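Glycoside Hydrolase (Bacteroides uniformis, PDB 5T99) probably hydrolyses galactosidic linkages during agarose breakdown, and binds the sugar mimic galacto-isofagomine in a pocket formed largely by its barrel. Local coordinates at residues G319-A324 and L730-V735; C593-D598 and M787-V792; V765-G768 and T773-F776. One frame throughout, in Å; residues are numbered along the deposited sequence.

Contact 1 of 3, residues G319-A324 and L730-V735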
ATOM      1  N   GLY A 319       0.516   5.527  -8.799  1.00 20.30           N
ATOM      2  CA  GLY A 319       0.316   6.645  -9.714  1.00 20.74           C
ATOM      3  C   GLY A 319       1.190   6.551 -10.955  1.00 21.14           C
ATOM      4  O   GLY A 319       1.118   5.547 -11.653  1.00 21.40           O
ATOM      5  N   PRO A 320       2.062   7.564 -11.210  1.00 21.71           N
ATOM      6  CA  PRO A 320       2.966   7.515 -12.372  1.00 21.37           C
ATOM      7  C   PRO A 320       3.808   6.259 -12.506  1.00 21.20           C
ATOM      8  O   PRO A 320       4.193   5.906 -13.622  1.00 21.55           O
ATOM      9  CB  PRO A 320       3.889   8.725 -12.161  1.00 21.86           C
ATOM     10  CG  PRO A 320       3.114   9.663 -11.305  1.00 22.18           C
ATOM     11  CD  PRO A 320       2.262   8.798 -10.419  1.00 21.87           C
ATOM     12  N   MET A 321       4.112   5.605 -11.387  1.00 21.14           N
ATOM     13  CA  MET A 321       4.851   4.338 -11.400  1.00 21.12           C
ATOM     14  C   MET A 321       3.989   3.123 -11.740  1.00 20.71           C
ATOM     15  O   MET A 321       4.526   2.025 -11.888  1.00 20.83           O
ATOM     16  CB  MET A 321       5.546   4.106 -10.054  1.00 21.57           C
ATOM     17  CG  MET A 321       6.590   5.154  -9.685  1.00 21.96           C
ATOM     18  SD  MET A 321       8.003   5.237 -10.816  1.00 22.63           S
ATOM     19  CE  MET A 321       8.630   3.553 -10.769  1.00 21.73           C
ATOM     20  N   GLY A 322       2.678   3.299 -11.881  1.00 19.92           N
ATOM     21  CA  GLY A 322       1.805   2.175 -12.185  1.00 20.84           C
ATOM     22  C   GLY A 322       1.768   1.133 -11.067  1.00 20.91           C
ATOM     23  O   GLY A 322       2.047   1.447  -9.902  1.00 20.87           O
ATOM     24  N   ALA A 323       1.453  -0.105 -11.439  1.00 20.38           N
ATOM     25  CA  ALA A 323       1.268  -1.209 -10.484  1.00 20.39           C
ATOM     26  C   ALA A 323       2.489  -2.107 -10.280  1.00 20.35           C
ATOM     27  O   ALA A 323       2.496  -2.903  -9.345  1.00 20.94           O
ATOM     28  CB  ALA A 323       0.076  -2.062 -10.892  1.00 20.37           C
ATOM     29  N   ALA A 324       3.514  -2.009 -11.128  1.00 20.06           N
ATOM     30  CA  ALA A 324       4.728  -2.809 -10.914  1.00 20.23           C
ATOM     31  C   ALA A 324       5.312  -2.524  -9.518  1.00 20.14           C
ATOM     32  O   ALA A 324       5.431  -1.363  -9.128  1.00 19.28           O
ATOM     33  CB  ALA A 324       5.766  -2.533 -11.991  1.00 20.25           C
ATOM     34  N   LEU A 730      14.568   5.183  -6.597  1.00 20.57           N
ATOM     35  CA  LEU A 730      14.028   6.383  -7.220  1.00 20.15           C
ATOM     36  C   LEU A 730      14.384   7.627  -6.433  1.00 19.83           C
ATOM     37  O   LEU A 730      14.498   7.570  -5.217  1.00 20.01           O
ATOM     38  CB  LEU A 730      12.497   6.301  -7.261  1.00 20.37           C
ATOM     39  CG  LEU A 730      11.837   5.061  -7.861  1.00 20.97           C
ATOM     40  CD1 LEU A 730      10.349   5.034  -7.545  1.00 21.39           C
ATOM     41  CD2 LEU A 730      12.061   5.016  -9.365  1.00 21.16           C
ATOM     42  N   SER A 731      14.539   8.749  -7.126  1.00 19.88           N
ATOM     43  CA  SER A 731      14.439  10.059  -6.488  1.00 20.80           C
ATOM     44  C   SER A 731      13.171  10.718  -6.996  1.00 20.89           C
ATOM     45  O   SER A 731      12.912  10.722  -8.192  1.00 21.64           O
ATOM     46  CB  SER A 731      15.654  10.944  -6.774  1.00 21.10           C
ATOM     47  OG  SER A 731      15.665  12.079  -5.900  1.00 21.11           O
ATOM     48  N   TYR A 732      12.369  11.233  -6.072  1.00 21.81           N
ATOM     49  CA  TYR A 732      11.161  12.003  -6.379  1.00 22.09           C
ATOM     50  C   TYR A 732      11.489  13.496  -6.271  1.00 22.53           C
ATOM     51  O   TYR A 732      11.624  14.037  -5.162  1.00 22.00           O
ATOM     52  CB  TYR A 732      10.023  11.647  -5.412  1.00 21.63           C
ATOM     53  CG  TYR A 732       9.310  10.353  -5.737  1.00 22.16           C
ATOM     54  CD1 TYR A 732       8.059  10.354  -6.371  1.00 21.77           C
ATOM     55  CD2 TYR A 732       9.876   9.123  -5.407  1.00 22.05           C
ATOM     56  CE1 TYR A 732       7.400   9.167  -6.661  1.00 21.78           C
ATOM     57  CE2 TYR A 732       9.220   7.933  -5.696  1.00 22.46           C
ATOM     58  CZ  TYR A 732       7.986   7.955  -6.317  1.00 22.02           C
ATOM     59  OH  TYR A 732       7.360   6.759  -6.587  1.00 21.96           O
ATOM     60  N   ILE A 733      11.595  14.156  -7.422  1.00 22.80           N
ATOM     61  CA  ILE A 733      11.993  15.563  -7.486  1.00 23.08           C
ATOM     62  C   ILE A 733      10.768  16.448  -7.683  1.00 22.90           C
ATOM     63  O   ILE A 733      10.184  16.478  -8.762  1.00 22.33           O
ATOM     64  CB  ILE A 733      13.050  15.786  -8.598  1.00 23.32           C
ATOM     65  CG1 ILE A 733      14.298  14.936  -8.318  1.00 23.40           C
ATOM     66  CG2 ILE A 733      13.428  17.260  -8.698  1.00 23.94           C
ATOM     67  CD1 ILE A 733      15.181  14.688  -9.529  1.00 23.96           C
ATOM     68  N   THR A 734      10.369  17.143  -6.620  1.00 24.05           N
ATOM     69  CA  THR A 734       9.297  18.127  -6.697  1.00 25.22           C
ATOM     70  C   THR A 734       9.713  19.256  -7.634  1.00 27.32           C
ATOM     71  O   THR A 734      10.858  19.714  -7.587  1.00 28.49           O
ATOM     72  CB  THR A 734       8.967  18.737  -5.314  1.00 25.06           C
ATOM     73  OG1 THR A 734       8.575  17.699  -4.407  1.00 25.90           O
ATOM     74  CG2 THR A 734       7.832  19.771  -5.423  1.00 24.36           C
ATOM     75  N   VAL A 735       8.776  19.699  -8.470  1.00 28.82           N
ATOM     76  CA  VAL A 735       9.019  20.737  -9.460  1.00 29.21           C
ATOM     77  C   VAL A 735       8.081  21.889  -9.161  1.00 29.46           C
ATOM     78  O   VAL A 735       6.875  21.733  -9.255  1.00 30.48           O
ATOM     79  CB  VAL A 735       8.767  20.230 -10.896  1.00 30.33           C
ATOM     80  CG1 VAL A 735       9.094  21.329 -11.915  1.00 30.49           C
ATOM     81  CG2 VAL A 735       9.570  18.956 -11.173  1.00 29.41           C
TER
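Met321 carries one side of this buried contact; Leu730 and the hydroxyl end of Tyr732 meet it from strand 730-738. The apolar part joins the ends of two flexible chains, which reach toward each other tip to tip. The terminal methyl of Met321 sits against both branches of Leu730, with CE 3.9 Å from Leu730 CD1 and 4.0 Å from Leu730 CD2. The thioether joins in from just behind, Met321 SD lying 4.0 Å from Leu730 CD1. All three torsions of Met321 are near -60° (chi3 -57°), so the flexible, unbranched chain curls and presents its sulfur and methyl together to the fork of Leu730.

The second kind of contact is between a polar atom and a methylene. Tyr732 and Met321 cross obliquely, and the phenol OH comes to 3.6 Å from Met321 CG. Arg332 meets the aromatic ring of Tyr732 in a cation-pi interaction.

No backbone bond links the two segments; within the loop, Gly322 N donates to Gly319 O at 2.7 Å and closes the short 3-10 turn that contains Met321. Glycine suits both ends of the turn: Gly319 and Gly322 have positive phi, and at Gly319 a beta carbon would also run into Pro320 CD.

With no hydrogen bond or ion pair between the segments, the barrel loop and the C-terminal strand adhere here by van der Waals packing alone, the sulfur and methyl meeting the leucine branches while the methylene CG meets the phenol oxygen.

Contact 2 of 3, residues C593-D598 and M787-V792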
ATOM      1  N   CYS A 593       0.716  12.001  -7.145  1.00 24.28           N
ATOM      2  CA  CYS A 593       2.188  12.064  -7.243  1.00 24.97           C
ATOM      3  C   CYS A 593       2.861  12.318  -5.875  1.00 24.36           C
ATOM      4  O   CYS A 593       4.072  12.528  -5.799  1.00 24.19           O
ATOM      5  CB  CYS A 593       2.625  13.091  -8.311  1.00 25.48           C
ATOM      6  SG  CYS A 593       2.372  14.828  -7.871  1.00 27.54           S
ATOM      7  N   GLY A 594       2.078  12.269  -4.801  1.00 23.58           N
ATOM      8  CA  GLY A 594       2.594  12.371  -3.447  1.00 23.53           C
ATOM      9  C   GLY A 594       2.677  13.774  -2.880  1.00 23.48           C
ATOM     10  O   GLY A 594       3.413  13.991  -1.916  1.00 24.01           O
ATOM     11  N   LEU A 595       1.920  14.721  -3.445  1.00 23.10           N
ATOM     12  CA  LEU A 595       1.868  16.082  -2.902  1.00 23.78           C
ATOM     13  C   LEU A 595       0.645  16.254  -2.009  1.00 23.43           C
ATOM     14  O   LEU A 595      -0.472  15.938  -2.424  1.00 22.62           O
ATOM     15  CB  LEU A 595       1.892  17.134  -4.017  1.00 24.17           C
ATOM     16  CG  LEU A 595       3.218  17.185  -4.783  1.00 24.64           C
ATOM     17  CD1 LEU A 595       3.067  17.993  -6.060  1.00 25.07           C
ATOM     18  CD2 LEU A 595       4.343  17.740  -3.916  1.00 24.56           C
ATOM     19  N   PRO A 596       0.852  16.732  -0.765  1.00 23.54           N
ATOM     20  CA  PRO A 596      -0.285  16.819   0.153  1.00 23.49           C
ATOM     21  C   PRO A 596      -1.287  17.893  -0.284  1.00 23.34           C
ATOM     22  O   PRO A 596      -0.884  18.984  -0.714  1.00 23.78           O
ATOM     23  CB  PRO A 596       0.373  17.190   1.493  1.00 23.30           C
ATOM     24  CG  PRO A 596       1.620  17.915   1.119  1.00 23.30           C
ATOM     25  CD  PRO A 596       2.083  17.297  -0.174  1.00 23.44           C
ATOM     26  N   LYS A 597      -2.574  17.569  -0.190  1.00 22.51           N
ATOM     27  CA  LYS A 597      -3.633  18.560  -0.346  1.00 21.59           C
ATOM     28  C   LYS A 597      -3.818  19.187   1.016  1.00 22.01           C
ATOM     29  O   LYS A 597      -3.182  18.757   1.989  1.00 21.80           O
ATOM     30  CB  LYS A 597      -4.928  17.902  -0.798  1.00 21.31           C
ATOM     31  CG  LYS A 597      -4.826  17.124  -2.100  1.00 21.06           C
ATOM     32  CD  LYS A 597      -6.102  16.337  -2.371  1.00 21.10           C
ATOM     33  CE  LYS A 597      -5.903  15.337  -3.508  1.00 21.49           C
ATOM     34  NZ  LYS A 597      -7.038  14.392  -3.709  1.00 21.36           N
ATOM     35  N   ASP A 598      -4.690  20.187   1.114  1.00 21.77           N
ATOM     36  CA  ASP A 598      -4.967  20.800   2.420  1.00 22.29           C
ATOM     37  C   ASP A 598      -5.526  19.775   3.417  1.00 21.11           C
ATOM     38  O   ASP A 598      -5.357  19.942   4.618  1.00 20.61           O
ATOM     39  CB  ASP A 598      -5.953  21.963   2.302  1.00 23.50           C
ATOM     40  CG  ASP A 598      -5.433  23.084   1.435  1.00 24.30           C
ATOM     41  OD1 ASP A 598      -4.324  23.596   1.712  1.00 23.81           O
ATOM     42  OD2 ASP A 598      -6.147  23.443   0.471  1.00 25.64           O
ATOM     43  N   MET A 787       2.771  23.040  -9.176  1.00 26.34           N
ATOM     44  CA  MET A 787       3.747  21.969  -9.019  1.00 26.67           C
ATOM     45  C   MET A 787       3.513  20.779  -9.923  1.00 27.28           C
ATOM     46  O   MET A 787       2.400  20.519 -10.393  1.00 27.33           O
ATOM     47  CB  MET A 787       3.782  21.481  -7.563  1.00 27.08           C
ATOM     48  CG  MET A 787       4.552  22.392  -6.611  1.00 27.44           C
ATOM     49  SD  MET A 787       4.673  21.770  -4.915  1.00 26.24           S
ATOM     50  CE  MET A 787       3.126  22.339  -4.206  1.00 25.42           C
ATOM     51  N   CYS A 788       4.599  20.063 -10.160  1.00 27.09           N
ATOM     52  CA  CYS A 788       4.547  18.748 -10.751  1.00 27.30           C
ATOM     53  C   CYS A 788       5.718  17.937 -10.164  1.00 26.20           C
ATOM     54  O   CYS A 788       6.383  18.396  -9.227  1.00 24.65           O
ATOM     55  CB  CYS A 788       4.530  18.841 -12.284  1.00 27.68           C
ATOM     56  SG  CYS A 788       6.016  19.478 -13.073  1.00 28.62           S
ATOM     57  N   MET A 789       5.938  16.728 -10.665  1.00 25.48           N
ATOM     58  CA  MET A 789       6.823  15.784  -9.988  1.00 25.51           C
ATOM     59  C   MET A 789       7.557  14.957 -11.012  1.00 25.01           C
ATOM     60  O   MET A 789       6.925  14.284 -11.824  1.00 24.96           O
ATOM     61  CB  MET A 789       5.997  14.875  -9.071  1.00 25.29           C
ATOM     62  CG  MET A 789       6.787  13.810  -8.308  1.00 25.21           C
ATOM     63  SD  MET A 789       7.832  14.475  -7.004  1.00 25.03           S
ATOM     64  CE  MET A 789       6.585  15.135  -5.888  1.00 24.31           C
ATOM     65  N   LEU A 790       8.885  15.009 -10.948  1.00 24.17           N
ATOM     66  CA  LEU A 790       9.753  14.236 -11.819  1.00 24.43           C
ATOM     67  C   LEU A 790      10.265  13.040 -11.032  1.00 24.50           C
ATOM     68  O   LEU A 790      10.664  13.183  -9.880  1.00 23.72           O
ATOM     69  CB  LEU A 790      10.942  15.100 -12.277  1.00 24.44           C
ATOM     70  CG  LEU A 790      12.030  14.373 -13.075  1.00 24.48           C
ATOM     71  CD1 LEU A 790      11.476  13.912 -14.409  1.00 24.52           C
ATOM     72  CD2 LEU A 790      13.250  15.253 -13.280  1.00 24.92           C
ATOM     73  N   ILE A 791      10.292  11.871 -11.667  1.00 24.99           N
ATOM     74  CA  ILE A 791      10.794  10.664 -11.018  1.00 24.95           C
ATOM     75  C   ILE A 791      11.966  10.119 -11.823  1.00 24.30           C
ATOM     76  O   ILE A 791      11.815   9.779 -12.984  1.00 24.12           O
ATOM     77  CB  ILE A 791       9.682   9.591 -10.849  1.00 25.21           C
ATOM     78  CG1 ILE A 791       8.476  10.185 -10.102  1.00 25.55           C
ATOM     79  CG2 ILE A 791      10.213   8.390 -10.070  1.00 24.68           C
ATOM     80  CD1 ILE A 791       7.227   9.327 -10.129  1.00 25.54           C
ATOM     81  N   VAL A 792      13.136  10.040 -11.205  1.00 24.91           N
ATOM     82  CA  VAL A 792      14.290   9.416 -11.855  1.00 26.24           C
ATOM     83  C   VAL A 792      14.654   8.119 -11.145  1.00 26.33           C
ATOM     84  O   VAL A 792      14.214   7.884 -10.035  1.00 25.98           O
ATOM     85  CB  VAL A 792      15.506  10.373 -11.986  1.00 27.28           C
ATOM     86  CG1 VAL A 792      15.108  11.610 -12.781  1.00 26.97           C
ATOM     87  CG2 VAL A 792      16.106  10.756 -10.631  1.00 27.25           C
TER
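Cys593 and Met789 make the close end of this contact, where loop and strand come nearest, their CA atoms 6.5 Å apart. The thiol of Cys593 lies alongside the root of the methionine, SG 3.8 Å from Met789 CB. Met789 then turns back over the loop: its CG is anti to the backbone N (chi1 179°), and bends at the next two torsions bring its methyl round to the main chain, with Met789 CE 3.6 Å from Cys593 O. That carbonyl oxygen is not left to the methyl alone, because it accepts a hydrogen bond from Arg332 NH2. Gly594, with phi 90°, makes the turn that follows; a beta carbon there would jam against the preceding carbonyl oxygen.

Leu595 spans the two methionines with its fork. One branch, CD2, approaches the Met789 methyl at 4.0 Å from CE, while the other, CD1, lies 3.9 Å from Met787 CB. Cutting Leu595 back to an alanine removes both branches, which would probably open a gap between loop and strand and take away this apolar contact of the Met789 methyl and of Met787 CB.

The Met787 end is looser. This residue is partly exposed, and its sulfur only grazes the leucine, SD standing 4.2 Å from Leu595 CD2. Beyond Leu595 the loop leaves the strand, and Lys597 turns to a salt bridge with Asp557.

Met787 and Met789 share the sheet face turned to the loop, whereas Leu790 and Val792 pack on strand 800-807 of the second sheet. This is consistent with a C-terminal beta-sandwich packed by one sheet face on the barrel of a multidomain family 2 glycoside hydrolase.

Contact 3 of 3, residues V765-G768 and T773-F776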
ATOM      1  N   VAL A 765       6.767  10.962 -14.670  1.00 22.10           N
ATOM      2  CA  VAL A 765       6.300  12.276 -14.233  1.00 22.71           C
ATOM      3  C   VAL A 765       4.849  12.248 -13.778  1.00 22.68           C
ATOM      4  O   VAL A 765       4.083  11.400 -14.202  1.00 22.63           O
ATOM      5  CB  VAL A 765       6.400  13.329 -15.355  1.00 23.80           C
ATOM      6  CG1 VAL A 765       7.832  13.817 -15.519  1.00 23.94           C
ATOM      7  CG2 VAL A 765       5.846  12.790 -16.673  1.00 24.84           C
ATOM      8  N   GLY A 766       4.479  13.199 -12.928  1.00 23.07           N
ATOM      9  CA  GLY A 766       3.091  13.362 -12.505  1.00 23.41           C
ATOM     10  C   GLY A 766       2.814  14.778 -12.050  1.00 23.71           C
ATOM     11  O   GLY A 766       3.738  15.591 -11.936  1.00 23.36           O
ATOM     12  N   ASN A 767       1.538  15.078 -11.822  1.00 23.45           N
ATOM     13  CA  ASN A 767       1.146  16.359 -11.219  1.00 24.30           C
ATOM     14  C   ASN A 767      -0.083  16.359 -10.276  1.00 25.20           C
ATOM     15  O   ASN A 767      -0.463  17.429  -9.773  1.00 25.91           O
ATOM     16  CB  ASN A 767       0.992  17.426 -12.321  1.00 24.17           C
ATOM     17  CG  ASN A 767      -0.065  17.077 -13.357  1.00 23.91           C
ATOM     18  OD1 ASN A 767      -0.837  16.133 -13.204  1.00 24.53           O
ATOM     19  ND2 ASN A 767      -0.095  17.846 -14.434  1.00 24.21           N
ATOM     20  N   GLY A 768      -0.693  15.194 -10.029  1.00 25.29           N
ATOM     21  CA  GLY A 768      -1.883  15.103  -9.185  1.00 26.27           C
ATOM     22  C   GLY A 768      -3.192  15.577  -9.803  1.00 27.18           C
ATOM     23  O   GLY A 768      -4.202  15.706  -9.090  1.00 25.23           O
ATOM     24  N   THR A 773      -4.835  13.815 -19.626  1.00 38.76           N
ATOM     25  CA  THR A 773      -4.423  12.629 -20.371  1.00 39.71           C
ATOM     26  C   THR A 773      -2.922  12.618 -20.685  1.00 37.98           C
ATOM     27  O   THR A 773      -2.477  11.827 -21.517  1.00 36.48           O
ATOM     28  CB  THR A 773      -5.214  12.515 -21.696  1.00 41.26           C
ATOM     29  OG1 THR A 773      -5.021  13.707 -22.473  1.00 42.78           O
ATOM     30  CG2 THR A 773      -6.703  12.301 -21.419  1.00 40.48           C
ATOM     31  N   GLU A 774      -2.140  13.479 -20.033  1.00 37.29           N
ATOM     32  CA  GLU A 774      -0.681  13.453 -20.205  1.00 37.75           C
ATOM     33  C   GLU A 774      -0.136  12.095 -19.830  1.00 36.49           C
ATOM     34  O   GLU A 774      -0.555  11.517 -18.835  1.00 37.70           O
ATOM     35  CB  GLU A 774       0.009  14.476 -19.316  1.00 39.01           C
ATOM     36  CG  GLU A 774      -0.063  15.904 -19.811  1.00 40.25           C
ATOM     37  CD  GLU A 774       0.353  16.870 -18.725  1.00 41.87           C
ATOM     38  OE1 GLU A 774      -0.448  17.084 -17.785  1.00 42.61           O
ATOM     39  OE2 GLU A 774       1.485  17.394 -18.805  1.00 42.23           O
ATOM     40  N   SER A 775       0.796  11.596 -20.631  1.00 36.81           N
ATOM     41  CA  SER A 775       1.513  10.363 -20.324  1.00 35.01           C
ATOM     42  C   SER A 775       2.236  10.489 -18.979  1.00 35.41           C
ATOM     43  O   SER A 775       2.673  11.583 -18.586  1.00 36.35           O
ATOM     44  CB  SER A 775       2.525  10.047 -21.429  1.00 34.36           C
ATOM     45  OG  SER A 775       3.412   9.011 -21.055  1.00 34.68           O
ATOM     46  N   PHE A 776       2.326   9.366 -18.273  1.00 32.60           N
ATOM     47  CA  PHE A 776       3.134   9.286 -17.068  1.00 30.93           C
ATOM     48  C   PHE A 776       4.602   9.023 -17.401  1.00 30.60           C
ATOM     49  O   PHE A 776       5.445   9.165 -16.521  1.00 31.13           O
ATOM     50  CB  PHE A 776       2.624   8.183 -16.137  1.00 29.70           C
ATOM     51  CG  PHE A 776       1.296   8.484 -15.497  1.00 28.66           C
ATOM     52  CD1 PHE A 776       1.166   9.534 -14.592  1.00 28.51           C
ATOM     53  CD2 PHE A 776       0.182   7.699 -15.768  1.00 28.10           C
ATOM     54  CE1 PHE A 776      -0.054   9.811 -13.986  1.00 29.32           C
ATOM     55  CE2 PHE A 776      -1.047   7.970 -15.168  1.00 27.87           C
ATOM     56  CZ  PHE A 776      -1.167   9.026 -14.275  1.00 28.61           C
TER
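Val765 and Phe776 are joined by the one hydrogen bond between these segments, from Val765 N to Phe776 O at 2.9 Å. It is nearly straight at the hydrogen (165°), although the donor stands 29° off the carbonyl plane.

Packing adds to this bond. Val765 CG2 lies beside the bonded carbonyl, 3.7 Å from Phe776 O, and near the carbonyl oxygen of Ser775. On the Phe776 side, the ring offers its edge to the carbonyl oxygen of Val765: CD1 lies 3.5 Å from Val765 O, which is in the plane of the ring. The first torsion of Phe776, with CG anti to the carbonyl carbon (chi1 -70°), turns the CD1 edge to that oxygen.

The polar side chains cross at about a right angle, Asn767 ND2 lying 3.5 Å from Glu774 OE1 with amide and carboxylate planes 61° apart. Their firmer anchors lie on Lys782, whose backbone O receives Asn767 ND2 and whose backbone N donates to Glu774 OE2. An amide that donates and a carboxylate that accepts thus suit the backbone C=O and N-H of the same residue, Lys782.

Strand 761-766 is outermost in its sheet and pairs with strand 787-793, while the segment 773-776 leads on to strand 780-782 of the companion sheet; Phe776 meanwhile packs against Pro320 of the barrel loop.

In the fold
The three contacts cluster on one antiparallel sheet of the C-terminal domain, their centres 9 to 10 Å apart. Strands 730-738, 787-793 and 761-766 are consecutive neighbours in it, and bring in contacts 1, 2 and 3 respectively. Along the chain contacts 1 and 2 cross, since their segments alternate; contact 3 falls within the span closed by contact 2 and wholly after contact 1. Two loops from the barrel part of the chain, 319-324 and 593-598, thus meet adjoining strands of the same sheet, while contact 3 is a local closure within the sandwich. Contacts 1 and 2 join the barrel to the C-terminal domain, and contact 3 adjoins them, touching contact 1 through Pro320.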